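Side-chain contacts in putative lipoprotein (PDB 4Q1Z), which is of unknown function but, as a putative lipoprotein built from two domains, is probably tethered to a membrane through a lipid at its N-terminal end: residues T26-T31 against S138-Y143; G124-D129 against I209-S214; K180-G185 against S221-N226. All coordinates share one frame; numbering follows the deposited sequence.

Interaction 1. Residues T26-T31 against S138-Y143; sequences TLKDLT and SADILY
Lys-28 sets its CG anti to the backbone N (chi1 176°) and runs extended until the last torsion (chi4 59°), which turns NZ out of the line of the chain to meet Asp-140. NZ lies 2.8 Å from Asp-140 OD2, a salt bridge whose hydrogen bond is weak in geometry, and the two side chains cross at about a right angle. Just before NZ, Lys-28 CE rests 3.8 Å from Ala-139 CB, with Asp-140 CB also alongside at 3.6 Å. The second carboxylate comes from the next residue, Asp-29, where the chain turns a corner: Asp-29 OD2 stands 3.3 Å from Lys-28 NZ, again with only a weak hydrogen bond. Ile-141 N gives a weak bond to Asp-140 OD1, the oxygen that NZ does not use. An alanine at Lys-28 would remove the shared cation and would probably leave Asp-29 and Asp-140 facing each other without a mate. Their oxygens Asp-29 OD2 and Asp-140 OD1 are 5.1 Å apart, so the ammonium probably offsets two like charges. At this surface contact the chemistry implies a charge-based link between strand 24-35 and the loop after strand 131-136, accompanied by the packing of CE on the Ala-139 methyl.

Interaction 2. Residues G124-D129 against I209-S214; sequences GVYFRD and IYNPQS
Tyr-126 lays its ring against the backbone and side chains of Tyr-210 and Asn-211, and it loses more surface to the contact than any other residue here. Its CG is anti to the backbone N (chi1 -168°), which directs the ring across to the loop 209-214. Asn-211 CB sits over one face of that ring, 4.0 Å from the centroid and 26° off the normal, a CH-pi contact. The asparagine amide is turned steeply to the ring, the planes 71° apart, and its ND2 comes to 3.5 Å from Tyr-126 CB. Farther along the ring, Tyr-210 packs with its CB rather than its aromatic end, meeting Tyr-126 CE1 at 3.7 Å and Tyr-126 OH at 3.5 Å. The phenol oxygen finds its polar partner elsewhere, in a hydrogen bond with His-205 ND1.

Ser-214 makes the polar half of the contact. Its OG donates to Asp-129 OD2 over 2.9 Å, and OD2 accepts through its anti lone pair, the one turned away from OD1. Asp-129 CB lies in plane at the edge of the Tyr-126 ring, so one carboxylate-bearing residue adjoins both halves. On the opposite loop Asn-211 opens a type I turn to Ser-214, and its OD1 accepts from Gln-213 N at 2.9 Å in an Asx turn, which probably helps restrain its amide, although Gln-213 N stands above the carbonyl plane.

Asp-129 OD2 is also hydrogen-bonded to Tyr-114 OH and Ser-118 OG. The chemistry is thus that of a buried junction between two irregular loops: apolar cover along Tyr-126, and beside it a carboxylate oxygen gripped by three hydroxyl groups, which probably offsets much of the cost of burying it.

Interaction 3. Residues K180-G185 against S221-N226; sequences KFPGNG and SEFEFN
A T-shaped (edge-to-face) aromatic pair, Phe-181 against Phe-223, joins the loop just after strand 177-180 to the short strand 223-224 of the larger mixed sheet. The ring centroids are 5.2 Å apart and the planes stand at 86°, which is nearly perpendicular. Phe-181 supplies the edge: its CD1 lies over the centre of the Phe-223 face, 3.9 Å above the plane. CE1, the neighbouring atom of the same edge, is also 3.9 Å from Phe-223 CD1. The contact therefore runs along one C-C side of the Phe-181 ring and not through a single atom. Phe-223 holds its CG anti to the carbonyl carbon (chi1 -80°), presenting a broad face toward the loop that follows strand 177-180.

Pro-182 adds a second support to the same ring. Its CD approaches Phe-223 CE2 obliquely at 3.3 Å, with CG beside it at 3.6 Å from that carbon. Both proline carbons lie on the side of the Phe-223 plane from which Phe-181 comes. Consecutive residues thus touch different parts of one aromatic group, Phe-181 at the centre and Pro-182 at the CE2 rim, and between them they probably limit its freedom to tilt. No hydrogen bond spans the two segments, so the contact is wholly apolar and aromatic.

In sheet order, strand 238-245 lies between 177-180 and 223-224, and its Met-240 touches both phenylalanines. Cys-196 and Ile-198 of strand 195-199 also pack on Phe-181, while the backbone of Phe-223 is hydrogen-bonded to Ile-197 and Ser-199 of that strand. The pair consequently packs over a run of neighbouring strands, reaching from 177-180 across 238-245 to 223-224 and 195-199.

The first segments come in the order 26-31, 124-129 and 180-185; interactions 1 and 2 interleave along the chain, as do 2 and 3, whereas interaction 1 closes before interaction 3 opens. Interaction 1 ties the seven-strand sheet to a loop leaving the eleven-strand sheet. Interaction 2 joins loops leading into strands 131-136 and 223-224 of the latter, and 3 packs the loop after strand 177-180 on strand 223-224. The centres of interactions 1 and 2 are 41 Å apart, on opposite sides of the chain's centre. Segment 138-143 also touches the loop of interaction 3, Tyr-143 CB meeting Gly-185 O at 3.5 Å. The contacts thus span the chain from the sheet holding strand 24-35 to the far loops of the larger sheet.

Interaction 1. Residues T26-T31 against S138-Y143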
ATOM      1  N   THR A  26      15.141  10.819 -12.610  1.00 73.30           N
ATOM      2  CA  THR A  26      14.076  11.306 -13.495  1.00 72.04           C
ATOM      3  C   THR A  26      13.269  12.410 -12.842  1.00 72.10           C
ATOM      4  O   THR A  26      13.045  12.369 -11.630  1.00 70.76           O
ATOM      5  CB  THR A  26      13.073  10.151 -13.841  1.00 80.12           C
ATOM      6  OG1 THR A  26      13.710   8.875 -13.865  1.00 84.05           O
ATOM      7  CG2 THR A  26      12.300  10.387 -15.133  1.00 76.92           C
ATOM      8  N   LEU A  27      12.773  13.354 -13.659  1.00 67.06           N
ATOM      9  CA  LEU A  27      11.819  14.376 -13.253  1.00 65.27           C
ATOM     10  C   LEU A  27      10.532  14.105 -14.068  1.00 72.28           C
ATOM     11  O   LEU A  27      10.430  14.467 -15.255  1.00 72.89           O
ATOM     12  CB  LEU A  27      12.365  15.803 -13.407  1.00 64.84           C
ATOM     13  CG  LEU A  27      13.516  16.185 -12.494  1.00 66.09           C
ATOM     14  CD1 LEU A  27      14.104  17.485 -12.916  1.00 66.85           C
ATOM     15  CD2 LEU A  27      13.086  16.244 -11.046  1.00 62.04           C
ATOM     16  N   LYS A  28       9.593  13.360 -13.431  1.00 68.60           N
ATOM     17  CA  LYS A  28       8.324  12.882 -14.005  1.00 67.97           C
ATOM     18  C   LYS A  28       7.131  13.833 -13.718  1.00 71.46           C
ATOM     19  O   LYS A  28       6.901  14.219 -12.569  1.00 70.04           O
ATOM     20  CB  LYS A  28       8.038  11.480 -13.445  1.00 68.59           C
ATOM     21  CG  LYS A  28       6.709  10.884 -13.870  1.00 81.81           C
ATOM     22  CD  LYS A  28       6.406   9.572 -13.142  1.00 82.32           C
ATOM     23  CE  LYS A  28       4.971   9.141 -13.343  1.00 89.24           C
ATOM     24  NZ  LYS A  28       4.617   8.951 -14.779  1.00 92.57           N
ATOM     25  N   ASP A  29       6.378  14.195 -14.784  1.00 68.88           N
ATOM     26  CA  ASP A  29       5.164  15.039 -14.761  1.00 69.16           C
ATOM     27  C   ASP A  29       5.382  16.396 -13.988  1.00 70.26           C
ATOM     28  O   ASP A  29       4.437  16.979 -13.420  1.00 68.70           O
ATOM     29  CB  ASP A  29       3.965  14.227 -14.178  1.00 71.21           C
ATOM     30  CG  ASP A  29       3.682  12.856 -14.820  1.00 84.54           C
ATOM     31  OD1 ASP A  29       3.810  12.738 -16.072  1.00 86.26           O
ATOM     32  OD2 ASP A  29       3.277  11.920 -14.079  1.00 88.91           O
ATOM     33  N   LEU A  30       6.631  16.921 -14.060  1.00 65.42           N
ATOM     34  CA  LEU A  30       7.053  18.140 -13.382  1.00 64.27           C
ATOM     35  C   LEU A  30       6.655  19.384 -14.181  1.00 68.21           C
ATOM     36  O   LEU A  30       6.947  19.496 -15.373  1.00 69.77           O
ATOM     37  CB  LEU A  30       8.582  18.094 -13.106  1.00 63.99           C
ATOM     38  CG  LEU A  30       9.212  19.209 -12.257  1.00 68.01           C
ATOM     39  CD1 LEU A  30       8.663  19.205 -10.853  1.00 67.61           C
ATOM     40  CD2 LEU A  30      10.708  19.061 -12.199  1.00 67.84           C
ATOM     41  N   THR A  31       5.996  20.327 -13.499  1.00 63.30           N
ATOM     42  CA  THR A  31       5.532  21.571 -14.094  1.00 63.81           C
ATOM     43  C   THR A  31       5.860  22.803 -13.250  1.00 69.52           C
ATOM     44  O   THR A  31       6.004  22.739 -12.024  1.00 67.70           O
ATOM     45  CB  THR A  31       4.019  21.520 -14.331  1.00 68.83           C
ATOM     46  OG1 THR A  31       3.361  21.031 -13.153  1.00 73.99           O
ATOM     47  CG2 THR A  31       3.636  20.703 -15.575  1.00 61.90           C
ATOM     48  N   SER A 138       1.154   6.352  -5.766  1.00 52.79           N
ATOM     49  CA  SER A 138       2.123   6.824  -6.746  1.00 53.00           C
ATOM     50  C   SER A 138       1.573   7.903  -7.747  1.00 57.44           C
ATOM     51  O   SER A 138       0.380   8.249  -7.752  1.00 55.90           O
ATOM     52  CB  SER A 138       2.701   5.630  -7.506  1.00 56.21           C
ATOM     53  OG  SER A 138       1.995   5.282  -8.687  1.00 64.62           O
ATOM     54  N   ALA A 139       2.501   8.438  -8.577  1.00 54.86           N
ATOM     55  CA  ALA A 139       2.285   9.476  -9.590  1.00 55.29           C
ATOM     56  C   ALA A 139       1.656   8.955 -10.895  1.00 62.09           C
ATOM     57  O   ALA A 139       1.274   9.759 -11.738  1.00 63.88           O
ATOM     58  CB  ALA A 139       3.608  10.150  -9.909  1.00 56.08           C
ATOM     59  N   ASP A 140       1.551   7.633 -11.076  1.00 59.72           N
ATOM     60  CA  ASP A 140       1.013   7.074 -12.309  1.00 60.59           C
ATOM     61  C   ASP A 140       0.263   5.771 -12.065  1.00 60.92           C
ATOM     62  O   ASP A 140       0.369   5.204 -10.982  1.00 58.47           O
ATOM     63  CB  ASP A 140       2.155   6.845 -13.333  1.00 64.01           C
ATOM     64  CG  ASP A 140       1.823   7.198 -14.791  1.00 86.06           C
ATOM     65  OD1 ASP A 140       0.662   7.618 -15.067  1.00 87.17           O
ATOM     66  OD2 ASP A 140       2.722   7.068 -15.652  1.00 98.42           O
ATOM     67  N   ILE A 141      -0.490   5.306 -13.095  1.00 57.19           N
ATOM     68  CA  ILE A 141      -1.236   4.046 -13.131  1.00 56.04           C
ATOM     69  C   ILE A 141      -0.281   2.874 -12.877  1.00 61.30           C
ATOM     70  O   ILE A 141       0.818   2.852 -13.428  1.00 61.65           O
ATOM     71  CB  ILE A 141      -1.964   3.880 -14.503  1.00 59.40           C
ATOM     72  CG1 ILE A 141      -2.892   5.058 -14.805  1.00 60.40           C
ATOM     73  CG2 ILE A 141      -2.726   2.537 -14.632  1.00 58.10           C
ATOM     74  CD1 ILE A 141      -2.896   5.422 -16.251  1.00 63.75           C
ATOM     75  N   LEU A 142      -0.703   1.927 -12.032  1.00 57.92           N
ATOM     76  CA  LEU A 142      -0.011   0.677 -11.710  1.00 57.50           C
ATOM     77  C   LEU A 142      -0.894  -0.480 -12.090  1.00 60.56           C
ATOM     78  O   LEU A 142      -2.113  -0.382 -11.917  1.00 59.97           O
ATOM     79  CB  LEU A 142       0.273   0.575 -10.204  1.00 57.27           C
ATOM     80  CG  LEU A 142       1.394   1.392  -9.594  1.00 63.44           C
ATOM     81  CD1 LEU A 142       1.195   1.506  -8.092  1.00 62.32           C
ATOM     82  CD2 LEU A 142       2.784   0.790  -9.932  1.00 69.51           C
ATOM     83  N   TYR A 143      -0.308  -1.602 -12.517  1.00 55.60           N
ATOM     84  CA  TYR A 143      -1.117  -2.771 -12.832  1.00 54.34           C
ATOM     85  C   TYR A 143      -0.990  -3.804 -11.742  1.00 56.03           C
ATOM     86  O   TYR A 143       0.119  -4.247 -11.432  1.00 55.91           O
ATOM     87  CB  TYR A 143      -0.742  -3.352 -14.191  1.00 56.29           C
ATOM     88  CG  TYR A 143      -1.209  -2.475 -15.327  1.00 60.11           C
ATOM     89  CD1 TYR A 143      -2.481  -2.621 -15.870  1.00 62.92           C
ATOM     90  CD2 TYR A 143      -0.377  -1.502 -15.869  1.00 61.53           C
ATOM     91  CE1 TYR A 143      -2.905  -1.840 -16.940  1.00 64.55           C
ATOM     92  CE2 TYR A 143      -0.795  -0.702 -16.928  1.00 63.95           C
ATOM     93  CZ  TYR A 143      -2.061  -0.873 -17.462  1.00 73.36           C
ATOM     94  OH  TYR A 143      -2.482  -0.071 -18.496  1.00 77.29           O
TER

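Interaction 2. Residues G124-D129 against I209-S214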
ATOM      1  N   GLY A 124     -22.505 -15.426  19.601  1.00 58.61           N
ATOM      2  CA  GLY A 124     -21.336 -15.983  18.929  1.00 55.45           C
ATOM      3  C   GLY A 124     -20.339 -14.912  18.523  1.00 57.17           C
ATOM      4  O   GLY A 124     -20.298 -13.819  19.107  1.00 56.73           O
ATOM      5  N   VAL A 125     -19.503 -15.247  17.531  1.00 50.60           N
ATOM      6  CA  VAL A 125     -18.497 -14.356  16.962  1.00 47.83           C
ATOM      7  C   VAL A 125     -18.705 -14.344  15.447  1.00 51.50           C
ATOM      8  O   VAL A 125     -19.413 -15.208  14.920  1.00 53.22           O
ATOM      9  CB  VAL A 125     -17.029 -14.735  17.373  1.00 48.95           C
ATOM     10  CG1 VAL A 125     -16.870 -14.824  18.891  1.00 48.70           C
ATOM     11  CG2 VAL A 125     -16.516 -16.009  16.683  1.00 47.11           C
ATOM     12  N   TYR A 126     -18.121 -13.364  14.767  1.00 46.88           N
ATOM     13  CA  TYR A 126     -18.123 -13.232  13.313  1.00 46.60           C
ATOM     14  C   TYR A 126     -16.698 -12.877  12.882  1.00 50.85           C
ATOM     15  O   TYR A 126     -16.240 -11.781  13.195  1.00 50.88           O
ATOM     16  CB  TYR A 126     -19.146 -12.177  12.823  1.00 48.09           C
ATOM     17  CG  TYR A 126     -19.392 -12.218  11.324  1.00 48.22           C
ATOM     18  CD1 TYR A 126     -20.160 -13.229  10.750  1.00 49.43           C
ATOM     19  CD2 TYR A 126     -18.880 -11.232  10.481  1.00 48.26           C
ATOM     20  CE1 TYR A 126     -20.391 -13.275   9.374  1.00 48.00           C
ATOM     21  CE2 TYR A 126     -19.090 -11.277   9.099  1.00 48.84           C
ATOM     22  CZ  TYR A 126     -19.868 -12.292   8.553  1.00 55.99           C
ATOM     23  OH  TYR A 126     -20.137 -12.347   7.201  1.00 54.24           O
ATOM     24  N   PHE A 127     -15.977 -13.813  12.240  1.00 46.05           N
ATOM     25  CA  PHE A 127     -14.607 -13.552  11.806  1.00 44.91           C
ATOM     26  C   PHE A 127     -14.527 -13.421  10.264  1.00 48.45           C
ATOM     27  O   PHE A 127     -13.417 -13.423   9.713  1.00 45.51           O
ATOM     28  CB  PHE A 127     -13.646 -14.676  12.316  1.00 46.27           C
ATOM     29  CG  PHE A 127     -14.045 -16.085  11.934  1.00 47.67           C
ATOM     30  CD1 PHE A 127     -14.046 -16.491  10.598  1.00 49.38           C
ATOM     31  CD2 PHE A 127     -14.493 -16.980  12.895  1.00 49.82           C
ATOM     32  CE1 PHE A 127     -14.484 -17.763  10.239  1.00 49.88           C
ATOM     33  CE2 PHE A 127     -14.949 -18.249  12.530  1.00 51.83           C
ATOM     34  CZ  PHE A 127     -14.932 -18.632  11.211  1.00 49.53           C
ATOM     35  N   ARG A 128     -15.691 -13.352   9.560  1.00 47.31           N
ATOM     36  CA  ARG A 128     -15.669 -13.341   8.076  1.00 46.73           C
ATOM     37  C   ARG A 128     -15.729 -11.938   7.452  1.00 52.62           C
ATOM     38  O   ARG A 128     -15.726 -11.828   6.224  1.00 51.70           O
ATOM     39  CB  ARG A 128     -16.774 -14.209   7.489  1.00 42.89           C
ATOM     40  CG  ARG A 128     -17.032 -15.468   8.275  1.00 44.11           C
ATOM     41  CD  ARG A 128     -18.123 -16.323   7.691  1.00 45.20           C
ATOM     42  NE  ARG A 128     -18.147 -17.620   8.369  1.00 48.92           N
ATOM     43  CZ  ARG A 128     -17.374 -18.641   8.024  1.00 58.65           C
ATOM     44  NH1 ARG A 128     -16.587 -18.552   6.961  1.00 46.02           N
ATOM     45  NH2 ARG A 128     -17.407 -19.771   8.718  1.00 45.42           N
ATOM     46  N   ASP A 129     -15.720 -10.876   8.279  1.00 50.54           N
ATOM     47  CA  ASP A 129     -15.765  -9.497   7.780  1.00 50.54           C
ATOM     48  C   ASP A 129     -14.340  -8.926   7.434  1.00 53.51           C
ATOM     49  O   ASP A 129     -14.244  -7.783   6.987  1.00 53.55           O
ATOM     50  CB  ASP A 129     -16.529  -8.574   8.761  1.00 51.75           C
ATOM     51  CG  ASP A 129     -16.149  -8.677  10.229  1.00 53.98           C
ATOM     52  OD1 ASP A 129     -15.141  -9.368  10.546  1.00 53.38           O
ATOM     53  OD2 ASP A 129     -16.795  -7.995  11.055  1.00 52.38           O
ATOM     54  N   ILE A 209     -28.489 -12.823   8.533  1.00 63.79           N
ATOM     55  CA  ILE A 209     -27.871 -14.154   8.445  1.00 61.55           C
ATOM     56  C   ILE A 209     -26.389 -14.142   8.830  1.00 63.72           C
ATOM     57  O   ILE A 209     -25.854 -15.208   9.130  1.00 63.18           O
ATOM     58  CB  ILE A 209     -28.026 -14.779   7.038  1.00 64.07           C
ATOM     59  CG1 ILE A 209     -27.525 -13.831   5.923  1.00 62.82           C
ATOM     60  CG2 ILE A 209     -29.463 -15.267   6.804  1.00 67.04           C
ATOM     61  CD1 ILE A 209     -27.469 -14.452   4.554  1.00 65.76           C
ATOM     62  N   TYR A 210     -25.723 -12.966   8.789  1.00 58.38           N
ATOM     63  CA  TYR A 210     -24.297 -12.856   9.062  1.00 56.16           C
ATOM     64  C   TYR A 210     -24.026 -12.153  10.409  1.00 60.60           C
ATOM     65  O   TYR A 210     -23.939 -12.836  11.431  1.00 59.78           O
ATOM     66  CB  TYR A 210     -23.580 -12.174   7.874  1.00 56.00           C
ATOM     67  CG  TYR A 210     -23.702 -12.961   6.584  1.00 56.94           C
ATOM     68  CD1 TYR A 210     -23.602 -14.352   6.580  1.00 58.10           C
ATOM     69  CD2 TYR A 210     -23.947 -12.323   5.373  1.00 57.77           C
ATOM     70  CE1 TYR A 210     -23.746 -15.086   5.405  1.00 58.59           C
ATOM     71  CE2 TYR A 210     -24.066 -13.049   4.183  1.00 58.57           C
ATOM     72  CZ  TYR A 210     -23.949 -14.431   4.205  1.00 64.39           C
ATOM     73  OH  TYR A 210     -24.046 -15.176   3.059  1.00 64.53           O
ATOM     74  N   ASN A 211     -23.875 -10.818  10.416  1.00 57.74           N
ATOM     75  CA  ASN A 211     -23.656 -10.038  11.632  1.00 57.11           C
ATOM     76  C   ASN A 211     -24.165  -8.615  11.439  1.00 60.45           C
ATOM     77  O   ASN A 211     -23.380  -7.763  11.044  1.00 59.63           O
ATOM     78  CB  ASN A 211     -22.169 -10.026  12.055  1.00 52.66           C
ATOM     79  CG  ASN A 211     -21.922  -9.260  13.335  1.00 68.62           C
ATOM     80  OD1 ASN A 211     -22.835  -8.734  13.978  1.00 65.29           O
ATOM     81  ND2 ASN A 211     -20.680  -9.142  13.716  1.00 61.24           N
ATOM     82  N   PRO A 212     -25.424  -8.286  11.788  1.00 58.82           N
ATOM     83  CA  PRO A 212     -25.891  -6.885  11.624  1.00 59.05           C
ATOM     84  C   PRO A 212     -25.010  -5.812  12.317  1.00 63.27           C
ATOM     85  O   PRO A 212     -25.079  -4.643  11.932  1.00 61.83           O
ATOM     86  CB  PRO A 212     -27.293  -6.923  12.223  1.00 61.78           C
ATOM     87  CG  PRO A 212     -27.731  -8.319  12.048  1.00 65.68           C
ATOM     88  CD  PRO A 212     -26.517  -9.152  12.283  1.00 60.25           C
ATOM     89  N   GLN A 213     -24.147  -6.215  13.284  1.00 60.53           N
ATOM     90  CA  GLN A 213     -23.237  -5.325  14.029  1.00 59.85           C
ATOM     91  C   GLN A 213     -21.835  -5.285  13.402  1.00 63.65           C
ATOM     92  O   GLN A 213     -20.913  -4.694  13.984  1.00 64.51           O
ATOM     93  CB  GLN A 213     -23.144  -5.749  15.510  1.00 61.33           C
ATOM     94  CG  GLN A 213     -24.412  -5.482  16.347  1.00 62.82           C
ATOM     95  CD  GLN A 213     -25.538  -6.446  16.078  1.00 76.32           C
ATOM     96  OE1 GLN A 213     -25.361  -7.666  16.026  1.00 73.80           O
ATOM     97  NE2 GLN A 213     -26.724  -5.914  15.892  1.00 73.65           N
ATOM     98  N   SER A 214     -21.661  -5.885  12.209  1.00 58.97           N
ATOM     99  CA  SER A 214     -20.373  -5.818  11.507  1.00 56.25           C
ATOM    100  C   SER A 214     -20.193  -4.381  11.016  1.00 60.86           C
ATOM    101  O   SER A 214     -21.192  -3.758  10.650  1.00 62.74           O
ATOM    102  CB  SER A 214     -20.326  -6.812  10.354  1.00 56.67           C
ATOM    103  OG  SER A 214     -19.071  -6.743   9.703  1.00 62.50           O
TER

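Interaction 3. Residues K180-G185 against S221-N226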
ATOM      1  N   LYS A 180      -2.177 -14.537  -5.422  1.00 47.87           N
ATOM      2  CA  LYS A 180      -1.784 -13.549  -6.422  1.00 47.72           C
ATOM      3  C   LYS A 180      -3.016 -13.006  -7.116  1.00 51.51           C
ATOM      4  O   LYS A 180      -4.077 -13.631  -7.121  1.00 52.40           O
ATOM      5  CB  LYS A 180      -0.729 -14.059  -7.433  1.00 49.69           C
ATOM      6  CG  LYS A 180      -1.196 -15.003  -8.523  1.00 53.86           C
ATOM      7  CD  LYS A 180      -0.026 -15.284  -9.440  1.00 57.95           C
ATOM      8  CE  LYS A 180      -0.295 -16.428 -10.372  1.00 80.73           C
ATOM      9  NZ  LYS A 180       0.825 -16.618 -11.331  1.00 96.53           N
ATOM     10  N   PHE A 181      -2.883 -11.827  -7.680  1.00 47.67           N
ATOM     11  CA  PHE A 181      -3.963 -11.258  -8.452  1.00 46.59           C
ATOM     12  C   PHE A 181      -3.986 -11.980  -9.792  1.00 54.56           C
ATOM     13  O   PHE A 181      -2.908 -12.239 -10.350  1.00 54.02           O
ATOM     14  CB  PHE A 181      -3.753  -9.737  -8.646  1.00 45.69           C
ATOM     15  CG  PHE A 181      -4.055  -8.882  -7.436  1.00 45.60           C
ATOM     16  CD1 PHE A 181      -5.334  -8.382  -7.217  1.00 46.63           C
ATOM     17  CD2 PHE A 181      -3.046  -8.533  -6.537  1.00 48.06           C
ATOM     18  CE1 PHE A 181      -5.609  -7.567  -6.116  1.00 45.90           C
ATOM     19  CE2 PHE A 181      -3.317  -7.689  -5.443  1.00 49.11           C
ATOM     20  CZ  PHE A 181      -4.603  -7.236  -5.230  1.00 46.27           C
ATOM     21  N   PRO A 182      -5.180 -12.299 -10.354  1.00 53.56           N
ATOM     22  CA  PRO A 182      -5.217 -12.838 -11.734  1.00 53.80           C
ATOM     23  C   PRO A 182      -4.863 -11.731 -12.763  1.00 58.02           C
ATOM     24  O   PRO A 182      -4.492 -10.615 -12.376  1.00 57.53           O
ATOM     25  CB  PRO A 182      -6.663 -13.324 -11.871  1.00 55.63           C
ATOM     26  CG  PRO A 182      -7.445 -12.471 -10.948  1.00 59.31           C
ATOM     27  CD  PRO A 182      -6.543 -12.064  -9.823  1.00 54.45           C
ATOM     28  N   GLY A 183      -4.977 -12.028 -14.053  1.00 55.86           N
ATOM     29  CA  GLY A 183      -4.687 -11.053 -15.104  1.00 56.49           C
ATOM     30  C   GLY A 183      -3.435 -11.336 -15.907  1.00 62.34           C
ATOM     31  O   GLY A 183      -2.427 -11.807 -15.366  1.00 61.28           O
ATOM     32  N   ASN A 184      -3.496 -11.021 -17.212  1.00 61.73           N
ATOM     33  CA  ASN A 184      -2.449 -11.245 -18.223  1.00 63.30           C
ATOM     34  C   ASN A 184      -1.265 -10.265 -18.088  1.00 67.26           C
ATOM     35  O   ASN A 184      -0.184 -10.542 -18.611  1.00 68.28           O
ATOM     36  CB  ASN A 184      -3.050 -11.151 -19.658  1.00 68.12           C
ATOM     37  CG  ASN A 184      -3.284  -9.731 -20.187  1.00105.65           C
ATOM     38  OD1 ASN A 184      -3.790  -8.830 -19.496  1.00 96.59           O
ATOM     39  ND2 ASN A 184      -2.917  -9.497 -21.442  1.00106.16           N
ATOM     40  N   GLY A 185      -1.497  -9.125 -17.436  1.00 62.25           N
ATOM     41  CA  GLY A 185      -0.497  -8.080 -17.239  1.00 60.78           C
ATOM     42  C   GLY A 185      -1.057  -6.675 -17.329  1.00 63.38           C
ATOM     43  O   GLY A 185      -0.483  -5.741 -16.761  1.00 62.00           O
ATOM     44  N   SER A 221     -16.370  -5.084  -2.669  1.00 53.63           N
ATOM     45  CA  SER A 221     -14.929  -5.390  -2.732  1.00 50.70           C
ATOM     46  C   SER A 221     -14.589  -5.808  -4.147  1.00 52.91           C
ATOM     47  O   SER A 221     -15.368  -6.534  -4.757  1.00 52.39           O
ATOM     48  CB  SER A 221     -14.569  -6.517  -1.760  1.00 50.91           C
ATOM     49  OG  SER A 221     -14.770  -6.183  -0.397  1.00 52.77           O
ATOM     50  N   GLU A 222     -13.458  -5.336  -4.681  1.00 49.96           N
ATOM     51  CA  GLU A 222     -12.992  -5.678  -6.031  1.00 49.61           C
ATOM     52  C   GLU A 222     -12.650  -7.159  -6.103  1.00 51.75           C
ATOM     53  O   GLU A 222     -13.056  -7.853  -7.037  1.00 52.43           O
ATOM     54  CB  GLU A 222     -11.756  -4.827  -6.397  1.00 50.59           C
ATOM     55  CG  GLU A 222     -12.054  -3.365  -6.711  1.00 54.31           C
ATOM     56  CD  GLU A 222     -12.415  -2.483  -5.535  1.00 66.06           C
ATOM     57  OE1 GLU A 222     -11.826  -2.653  -4.444  1.00 56.54           O
ATOM     58  OE2 GLU A 222     -13.268  -1.590  -5.721  1.00 66.31           O
ATOM     59  N   PHE A 223     -11.932  -7.643  -5.083  1.00 47.22           N
ATOM     60  CA  PHE A 223     -11.469  -9.024  -4.978  1.00 47.30           C
ATOM     61  C   PHE A 223     -11.899  -9.693  -3.678  1.00 51.48           C
ATOM     62  O   PHE A 223     -12.329  -9.031  -2.733  1.00 51.67           O
ATOM     63  CB  PHE A 223      -9.931  -9.098  -5.120  1.00 48.69           C
ATOM     64  CG  PHE A 223      -9.481  -9.029  -6.555  1.00 51.68           C
ATOM     65  CD1 PHE A 223      -9.347  -7.806  -7.199  1.00 56.82           C
ATOM     66  CD2 PHE A 223      -9.289 -10.188  -7.294  1.00 54.90           C
ATOM     67  CE1 PHE A 223      -9.000  -7.745  -8.549  1.00 58.86           C
ATOM     68  CE2 PHE A 223      -8.966 -10.127  -8.644  1.00 59.03           C
ATOM     69  CZ  PHE A 223      -8.803  -8.908  -9.261  1.00 58.25           C
ATOM     70  N   GLU A 224     -11.817 -11.030  -3.664  1.00 47.36           N
ATOM     71  CA  GLU A 224     -12.094 -11.861  -2.507  1.00 45.42           C
ATOM     72  C   GLU A 224     -11.239 -13.100  -2.537  1.00 46.98           C
ATOM     73  O   GLU A 224     -10.829 -13.527  -3.600  1.00 45.06           O
ATOM     74  CB  GLU A 224     -13.570 -12.224  -2.387  1.00 47.48           C
ATOM     75  CG  GLU A 224     -14.120 -13.098  -3.491  1.00 50.90           C
ATOM     76  CD  GLU A 224     -15.488 -13.650  -3.178  1.00 53.07           C
ATOM     77  OE1 GLU A 224     -15.934 -13.517  -2.017  1.00 48.68           O
ATOM     78  OE2 GLU A 224     -16.125 -14.201  -4.101  1.00 53.78           O
ATOM     79  N   PHE A 225     -10.939 -13.646  -1.351  1.00 44.97           N
ATOM     80  CA  PHE A 225     -10.179 -14.878  -1.155  1.00 44.15           C
ATOM     81  C   PHE A 225     -11.151 -16.061  -1.084  1.00 51.44           C
ATOM     82  O   PHE A 225     -11.297 -16.666  -0.016  1.00 52.99           O
ATOM     83  CB  PHE A 225      -9.351 -14.788   0.128  1.00 44.70           C
ATOM     84  CG  PHE A 225      -8.282 -13.730   0.149  1.00 45.29           C
ATOM     85  CD1 PHE A 225      -7.079 -13.921  -0.526  1.00 46.54           C
ATOM     86  CD2 PHE A 225      -8.427 -12.589   0.932  1.00 47.38           C
ATOM     87  CE1 PHE A 225      -6.061 -12.960  -0.470  1.00 47.04           C
ATOM     88  CE2 PHE A 225      -7.396 -11.632   1.007  1.00 49.73           C
ATOM     89  CZ  PHE A 225      -6.223 -11.823   0.292  1.00 46.96           C
ATOM     90  N   ASN A 226     -11.855 -16.360  -2.191  1.00 47.41           N
ATOM     91  CA  ASN A 226     -12.826 -17.457  -2.212  1.00 48.15           C
ATOM     92  C   ASN A 226     -12.128 -18.841  -2.078  1.00 53.98           C
ATOM     93  O   ASN A 226     -11.112 -19.097  -2.718  1.00 55.80           O
ATOM     94  CB  ASN A 226     -13.663 -17.387  -3.487  1.00 46.40           C
ATOM     95  CG  ASN A 226     -14.679 -18.469  -3.667  1.00 64.25           C
ATOM     96  OD1 ASN A 226     -15.356 -18.901  -2.733  1.00 65.58           O
ATOM     97  ND2 ASN A 226     -14.847 -18.893  -4.901  1.00 59.60           N
TER